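Local atomic coordinates of tRNA (adenine(58)-N(1))-methyltransferase catalytic subunit TRM61 C-terminal domain-containing protein (Thermoplasma acidophilum, PDB entry 1YB2), a protein that is of unproven function but probably methylates adenine in RNA, possibly at position 58 of tRNA, with S-adenosyl-L-methionine as methyl donor. Residues Glu142-Glu145 against Asp146-Lys149; Phe174-Asp177 against Gln178-Ala182. One frame throughout, in Å; residues are numbered along the deposited sequence.

In the fold
Both contacts show how a chain uses polar side chains to shape the loops of a Rossmann-like methyltransferase sheet. Contact 1 carries the chain from strand 137-141 into helix 145-156, contact 2 from the loop after strand 164-167 into strand 180-185. Both are partly buried, but contact 1 lies farther out, its centre about 22 Å from that of the chain against about 14 Å for contact 2, and has more exposed residues. In contact 1 a carboxylate caps a backbone N-H at a helix start; contact 2 relies on neutral hydroxyls and aromatic rings. Contact 1 holds E142, predicted to bind S-adenosyl-L-methionine; in contact 2 the F174 side chain lies about 7 Å from that of D170, predicted likewise.

Contact 1 (Glu142-Glu145 against Asp146-Lys149); sequences ERDE and DNLK
D144 and N147 meet at the first turn of helix 145-156, where D144 OD1 accepts from N147 N over 2.9 Å in an almost straight bond of 171°. The anti lone pair of OD1 is used, in a capping bond that makes D144 the N-cap residue of the helix. With CG anti to the backbone N (chi1 -167°), the D144 side chain folds back over the helix start. Its carboxylate also lies close to the N147 amide, with 3.7 Å between D144 CG and N147 CG and the two planes turned 33° apart. The helix start would probably help to stabilise the negative charge on D144. Behind the cap, D144 O accepts from L148 N at 3.0 Å and E145 O from K149 N, the first i to i+4 bonds of the helix.

The cap has a second shell. E142 bends at its second torsion, which brings OE2 back to accept from D144 N at 2.9 Å, while its OE1 accepts from V119 N; each carboxylate oxygen thus holds a different piece of backbone. Further inward, E142 CG packs 3.8 Å from L148 CB as the two chains run past each other in opposite directions. On the outer side, a water donates to both E145 OE1 and D146 OD1, bridging two like charges, and the ammonium of K149 pairs with D153.

An acidic residue just after the second strand of the sheet, 137-141, is characteristic of Rossmann-like methyltransferases, where it commonly binds the ribose hydroxyls of the cofactor, consistent with the predicted role of E142.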
ATOM      1  N   GLU A 142     -20.481  -7.986   5.550  1.00 26.53           N
ATOM      2  CA  GLU A 142     -20.052  -8.385   6.899  1.00 28.23           C
ATOM      3  C   GLU A 142     -21.163  -9.136   7.637  1.00 29.55           C
ATOM      4  O   GLU A 142     -22.260  -8.612   7.812  1.00 29.52           O
ATOM      5  CB  GLU A 142     -19.588  -7.162   7.710  1.00 27.73           C
ATOM      6  CG  GLU A 142     -19.314  -7.403   9.206  1.00 29.12           C
ATOM      7  CD  GLU A 142     -18.277  -8.503   9.485  1.00 30.93           C
ATOM      8  OE1 GLU A 142     -17.228  -8.536   8.816  1.00 29.87           O
ATOM      9  OE2 GLU A 142     -18.509  -9.330  10.397  1.00 32.30           O
ATOM     10  N   ARG A 143     -20.860 -10.350   8.094  1.00 31.49           N
ATOM     11  CA  ARG A 143     -21.853 -11.210   8.768  1.00 33.83           C
ATOM     12  C   ARG A 143     -22.223 -10.746  10.186  1.00 33.96           C
ATOM     13  O   ARG A 143     -23.334 -11.003  10.657  1.00 34.29           O
ATOM     14  CB  ARG A 143     -21.366 -12.666   8.797  1.00 33.75           C
ATOM     15  CG  ARG A 143     -20.113 -12.887   9.664  1.00 35.38           C
ATOM     16  CD  ARG A 143     -19.587 -14.300   9.555  1.00 36.32           C
ATOM     17  NE  ARG A 143     -19.022 -14.567   8.232  1.00 43.49           N
ATOM     18  CZ  ARG A 143     -18.468 -15.721   7.863  1.00 44.81           C
ATOM     19  NH1 ARG A 143     -18.389 -16.735   8.725  1.00 45.94           N
ATOM     20  NH2 ARG A 143     -17.992 -15.861   6.629  1.00 45.31           N
ATOM     21  N   ASP A 144     -21.296 -10.084  10.867  1.00 34.68           N
ATOM     22  CA  ASP A 144     -21.509  -9.641  12.245  1.00 35.85           C
ATOM     23  C   ASP A 144     -22.051  -8.209  12.307  1.00 36.05           C
ATOM     24  O   ASP A 144     -21.362  -7.258  11.926  1.00 35.64           O
ATOM     25  CB  ASP A 144     -20.214  -9.771  13.049  1.00 36.20           C
ATOM     26  CG  ASP A 144     -20.432  -9.626  14.538  1.00 38.98           C
ATOM     27  OD1 ASP A 144     -20.491  -8.480  15.039  1.00 41.34           O
ATOM     28  OD2 ASP A 144     -20.546 -10.670  15.215  1.00 42.38           O
ATOM     29  N   GLU A 145     -23.283  -8.062  12.794  1.00 36.43           N
ATOM     30  CA  GLU A 145     -23.976  -6.769  12.797  1.00 37.39           C
ATOM     31  C   GLU A 145     -23.222  -5.724  13.613  1.00 37.26           C
ATOM     32  O   GLU A 145     -23.125  -4.558  13.213  1.00 37.32           O
ATOM     33  CB  GLU A 145     -25.406  -6.920  13.341  1.00 37.65           C
ATOM     34  CG  GLU A 145     -26.348  -5.764  12.997  1.00 38.66           C
ATOM     35  CD  GLU A 145     -27.664  -5.825  13.763  1.00 39.24           C
ATOM     36  OE1 GLU A 145     -27.655  -5.614  14.997  1.00 41.97           O
ATOM     37  OE2 GLU A 145     -28.715  -6.071  13.131  1.00 42.48           O
ATOM     38  N   ASP A 146     -22.691  -6.149  14.756  1.00 37.44           N
ATOM     39  CA  ASP A 146     -22.044  -5.232  15.688  1.00 37.34           C
ATOM     40  C   ASP A 146     -20.692  -4.769  15.145  1.00 36.52           C
ATOM     41  O   ASP A 146     -20.392  -3.576  15.180  1.00 35.99           O
ATOM     42  CB  ASP A 146     -21.894  -5.868  17.072  1.00 37.96           C
ATOM     43  CG  ASP A 146     -23.210  -5.919  17.853  1.00 40.60           C
ATOM     44  OD1 ASP A 146     -24.272  -5.482  17.340  1.00 43.34           O
ATOM     45  OD2 ASP A 146     -23.180  -6.401  19.006  1.00 43.57           O
ATOM     46  N   ASN A 147     -19.901  -5.714  14.629  1.00 35.52           N
ATOM     47  CA  ASN A 147     -18.645  -5.403  13.962  1.00 34.61           C
ATOM     48  C   ASN A 147     -18.843  -4.459  12.785  1.00 33.45           C
ATOM     49  O   ASN A 147     -18.037  -3.554  12.581  1.00 33.04           O
ATOM     50  CB  ASN A 147     -17.923  -6.677  13.495  1.00 35.41           C
ATOM     51  CG  ASN A 147     -17.374  -7.505  14.651  1.00 37.37           C
ATOM     52  OD1 ASN A 147     -17.550  -7.160  15.820  1.00 41.36           O
ATOM     53  ND2 ASN A 147     -16.720  -8.613  14.328  1.00 38.93           N
ATOM     54  N   LEU A 148     -19.917  -4.670  12.020  1.00 31.95           N
ATOM     55  CA  LEU A 148     -20.244  -3.794  10.893  1.00 30.88           C
ATOM     56  C   LEU A 148     -20.554  -2.367  11.338  1.00 30.67           C
ATOM     57  O   LEU A 148     -19.972  -1.419  10.814  1.00 29.94           O
ATOM     58  CB  LEU A 148     -21.387  -4.358  10.038  1.00 30.19           C
ATOM     59  CG  LEU A 148     -21.782  -3.524   8.810  1.00 29.93           C
ATOM     60  CD1 LEU A 148     -20.593  -3.305   7.854  1.00 29.03           C
ATOM     61  CD2 LEU A 148     -22.944  -4.161   8.070  1.00 30.25           C
ATOM     62  N   LYS A 149     -21.459  -2.225  12.308  1.00 30.85           N
ATOM     63  CA  LYS A 149     -21.807  -0.915  12.859  1.00 30.92           C
ATOM     64  C   LYS A 149     -20.587  -0.173  13.412  1.00 30.62           C
ATOM     65  O   LYS A 149     -20.380   1.005  13.104  1.00 30.28           O
ATOM     66  CB  LYS A 149     -22.901  -1.048  13.926  1.00 31.23           C
ATOM     67  CG  LYS A 149     -23.128   0.215  14.716  1.00 32.56           C
ATOM     68  CD  LYS A 149     -24.375   0.141  15.578  1.00 35.33           C
ATOM     69  CE  LYS A 149     -24.480   1.379  16.464  1.00 38.20           C
ATOM     70  NZ  LYS A 149     -24.267   2.659  15.712  1.00 38.29           N
TER
HETATM   71  O   HOH W   1     -25.917  -3.584  16.021  1.00 61.35           O

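Contact 2 (Phe174-Asp177 against Gln178-Ala182); sequences FISD and QMYDA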
ATOM      1  N   PHE A 174     -25.035 -13.408   0.027  1.00 38.72           N
ATOM      2  CA  PHE A 174     -24.941 -12.087  -0.573  1.00 38.62           C
ATOM      3  C   PHE A 174     -25.276 -12.131  -2.049  1.00 38.76           C
ATOM      4  O   PHE A 174     -24.737 -12.933  -2.791  1.00 39.04           O
ATOM      5  CB  PHE A 174     -23.538 -11.479  -0.358  1.00 37.66           C
ATOM      6  CG  PHE A 174     -23.343 -10.149  -1.029  1.00 36.50           C
ATOM      7  CD1 PHE A 174     -24.114  -9.045  -0.659  1.00 35.02           C
ATOM      8  CD2 PHE A 174     -22.388  -9.997  -2.033  1.00 34.27           C
ATOM      9  CE1 PHE A 174     -23.935  -7.816  -1.285  1.00 34.49           C
ATOM     10  CE2 PHE A 174     -22.200  -8.775  -2.659  1.00 33.15           C
ATOM     11  CZ  PHE A 174     -22.970  -7.680  -2.284  1.00 34.45           C
ATOM     12  N   ILE A 175     -26.168 -11.254  -2.471  1.00 39.43           N
ATOM     13  CA  ILE A 175     -26.565 -11.196  -3.867  1.00 40.54           C
ATOM     14  C   ILE A 175     -26.197  -9.835  -4.425  1.00 40.98           C
ATOM     15  O   ILE A 175     -26.594  -8.799  -3.892  1.00 40.90           O
ATOM     16  CB  ILE A 175     -28.104 -11.441  -4.063  1.00 40.51           C
ATOM     17  CG1 ILE A 175     -28.558 -12.753  -3.402  1.00 41.21           C
ATOM     18  CG2 ILE A 175     -28.483 -11.400  -5.553  1.00 40.83           C
ATOM     19  CD1 ILE A 175     -27.759 -14.005  -3.806  1.00 42.34           C
ATOM     20  N   SER A 176     -25.438  -9.840  -5.506  1.00 41.70           N
ATOM     21  CA  SER A 176     -25.104  -8.600  -6.159  1.00 42.74           C
ATOM     22  C   SER A 176     -25.287  -8.752  -7.645  1.00 43.32           C
ATOM     23  O   SER A 176     -24.940  -9.789  -8.222  1.00 44.03           O
ATOM     24  CB  SER A 176     -23.660  -8.201  -5.860  1.00 42.47           C
ATOM     25  OG  SER A 176     -23.355  -6.986  -6.515  1.00 43.36           O
ATOM     26  N   ASP A 177     -25.812  -7.702  -8.260  1.00 43.92           N
ATOM     27  CA  ASP A 177     -25.940  -7.657  -9.714  1.00 44.71           C
ATOM     28  C   ASP A 177     -24.639  -7.123 -10.334  1.00 44.25           C
ATOM     29  O   ASP A 177     -24.373  -7.334 -11.522  1.00 44.72           O
ATOM     30  CB  ASP A 177     -27.130  -6.777 -10.119  1.00 44.94           C
ATOM     31  CG  ASP A 177     -28.096  -6.520  -8.962  1.00 47.21           C
ATOM     32  OD1 ASP A 177     -29.241  -7.029  -9.014  1.00 49.11           O
ATOM     33  OD2 ASP A 177     -27.708  -5.811  -7.994  1.00 49.75           O
ATOM     34  N   GLN A 178     -23.835  -6.444  -9.516  1.00 43.09           N
ATOM     35  CA  GLN A 178     -22.636  -5.765  -9.982  1.00 42.48           C
ATOM     36  C   GLN A 178     -21.431  -6.696 -10.074  1.00 40.48           C
ATOM     37  O   GLN A 178     -21.342  -7.694  -9.357  1.00 39.98           O
ATOM     38  CB  GLN A 178     -22.316  -4.603  -9.053  1.00 42.66           C
ATOM     39  CG  GLN A 178     -21.742  -3.389  -9.761  1.00 44.55           C
ATOM     40  CD  GLN A 178     -21.415  -2.246  -8.810  1.00 45.00           C
ATOM     41  OE1 GLN A 178     -20.810  -1.251  -9.214  1.00 48.86           O
ATOM     42  NE2 GLN A 178     -21.811  -2.382  -7.540  1.00 47.51           N
HETATM   43  N   MSE A 179     -20.532  -6.369 -10.996  1.00 38.97           N
HETATM   44  CA  MSE A 179     -19.210  -6.988 -11.086  1.00 37.41           C
HETATM   45  C   MSE A 179     -18.221  -6.007 -10.478  1.00 35.01           C
HETATM   46  O   MSE A 179     -18.357  -4.806 -10.667  1.00 35.17           O
HETATM   47  CB  MSE A 179     -18.846  -7.256 -12.546  1.00 38.25           C
HETATM   48  CG  MSE A 179     -19.892  -8.064 -13.304  1.00 41.96           C
HETATM   49 SE   MSE A 179     -20.064  -9.849 -12.536  1.00 52.18          SE
HETATM   50  CE  MSE A 179     -18.692 -10.760 -13.659  1.00 49.15           C
ATOM     51  N   TYR A 180     -17.229  -6.511  -9.752  1.00 32.37           N
ATOM     52  CA  TYR A 180     -16.279  -5.659  -9.018  1.00 30.31           C
ATOM     53  C   TYR A 180     -14.904  -5.607  -9.682  1.00 29.38           C
ATOM     54  O   TYR A 180     -14.513  -6.548 -10.358  1.00 29.10           O
ATOM     55  CB  TYR A 180     -16.186  -6.119  -7.550  1.00 29.44           C
ATOM     56  CG  TYR A 180     -17.533  -6.000  -6.898  1.00 28.25           C
ATOM     57  CD1 TYR A 180     -18.008  -4.757  -6.452  1.00 28.59           C
ATOM     58  CD2 TYR A 180     -18.374  -7.103  -6.796  1.00 28.14           C
ATOM     59  CE1 TYR A 180     -19.277  -4.631  -5.893  1.00 27.16           C
ATOM     60  CE2 TYR A 180     -19.639  -6.989  -6.243  1.00 27.32           C
ATOM     61  CZ  TYR A 180     -20.084  -5.753  -5.790  1.00 28.40           C
ATOM     62  OH  TYR A 180     -21.356  -5.650  -5.254  1.00 28.83           O
ATOM     63  N   ASP A 181     -14.184  -4.507  -9.485  1.00 28.36           N
ATOM     64  CA  ASP A 181     -12.853  -4.334 -10.059  1.00 27.45           C
ATOM     65  C   ASP A 181     -11.776  -4.993  -9.211  1.00 26.52           C
ATOM     66  O   ASP A 181     -10.659  -5.183  -9.682  1.00 26.23           O
ATOM     67  CB  ASP A 181     -12.525  -2.845 -10.212  1.00 27.79           C
ATOM     68  CG  ASP A 181     -13.394  -2.160 -11.243  1.00 30.23           C
ATOM     69  OD1 ASP A 181     -13.390  -2.611 -12.399  1.00 32.47           O
ATOM     70  OD2 ASP A 181     -14.069  -1.168 -10.902  1.00 30.53           O
ATOM     71  N   ALA A 182     -12.112  -5.309  -7.953  1.00 25.67           N
ATOM     72  CA  ALA A 182     -11.182  -5.900  -6.984  1.00 25.35           C
ATOM     73  C   ALA A 182     -12.003  -6.464  -5.846  1.00 25.15           C
ATOM     74  O   ALA A 182     -13.068  -5.933  -5.508  1.00 23.84           O
ATOM     75  CB  ALA A 182     -10.197  -4.853  -6.432  1.00 25.50           C
TER
HETATM   76  O   HOH W   2     -22.684 -10.230  -9.499  1.00 39.20           O
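S176 and Y180 join through their hydroxyls where the chain enters strand 180-185, and the tyrosine can be followed outward from its CB. With CG anti to the carbonyl carbon, the chi1 torsion of Y180 (-61°) swings the ring so that its far end approaches S176 and F174. On the way, Y180 CE2 passes S176 OG at 3.7 Å, an oblique approach. Y180 CZ is at much the same range from that oxygen, and at the tip Y180 OH lies 2.7 Å from S176 OG in a hydrogen bond whose donor could be either group. The same phenol oxygen reaches the edge of the F174 ring, nearly in its plane, where Y180 OH lies 3.9 Å from F174 CZ.

S176 OG has a second bond, accepting from Q178 N at 3.1 Å with a bent angle of 143°. Its position anti to the backbone N (chi1 180°) places the hydroxyl between tyrosine and turn. A water donates to S176 O and to Q178 O, tying the carbonyls on either side of D177. Deeper in the fold, F174 packs on L115, T139 and V141, and Y180 on L115 and T139, so both rings lie against the parallel strands 113-117 and 137-141.

Chemically, one serine oxygen both closes an ST turn and bonds the buried Y180 hydroxyl, so the polar tip of Y180 can sit beside hydrophobic F174.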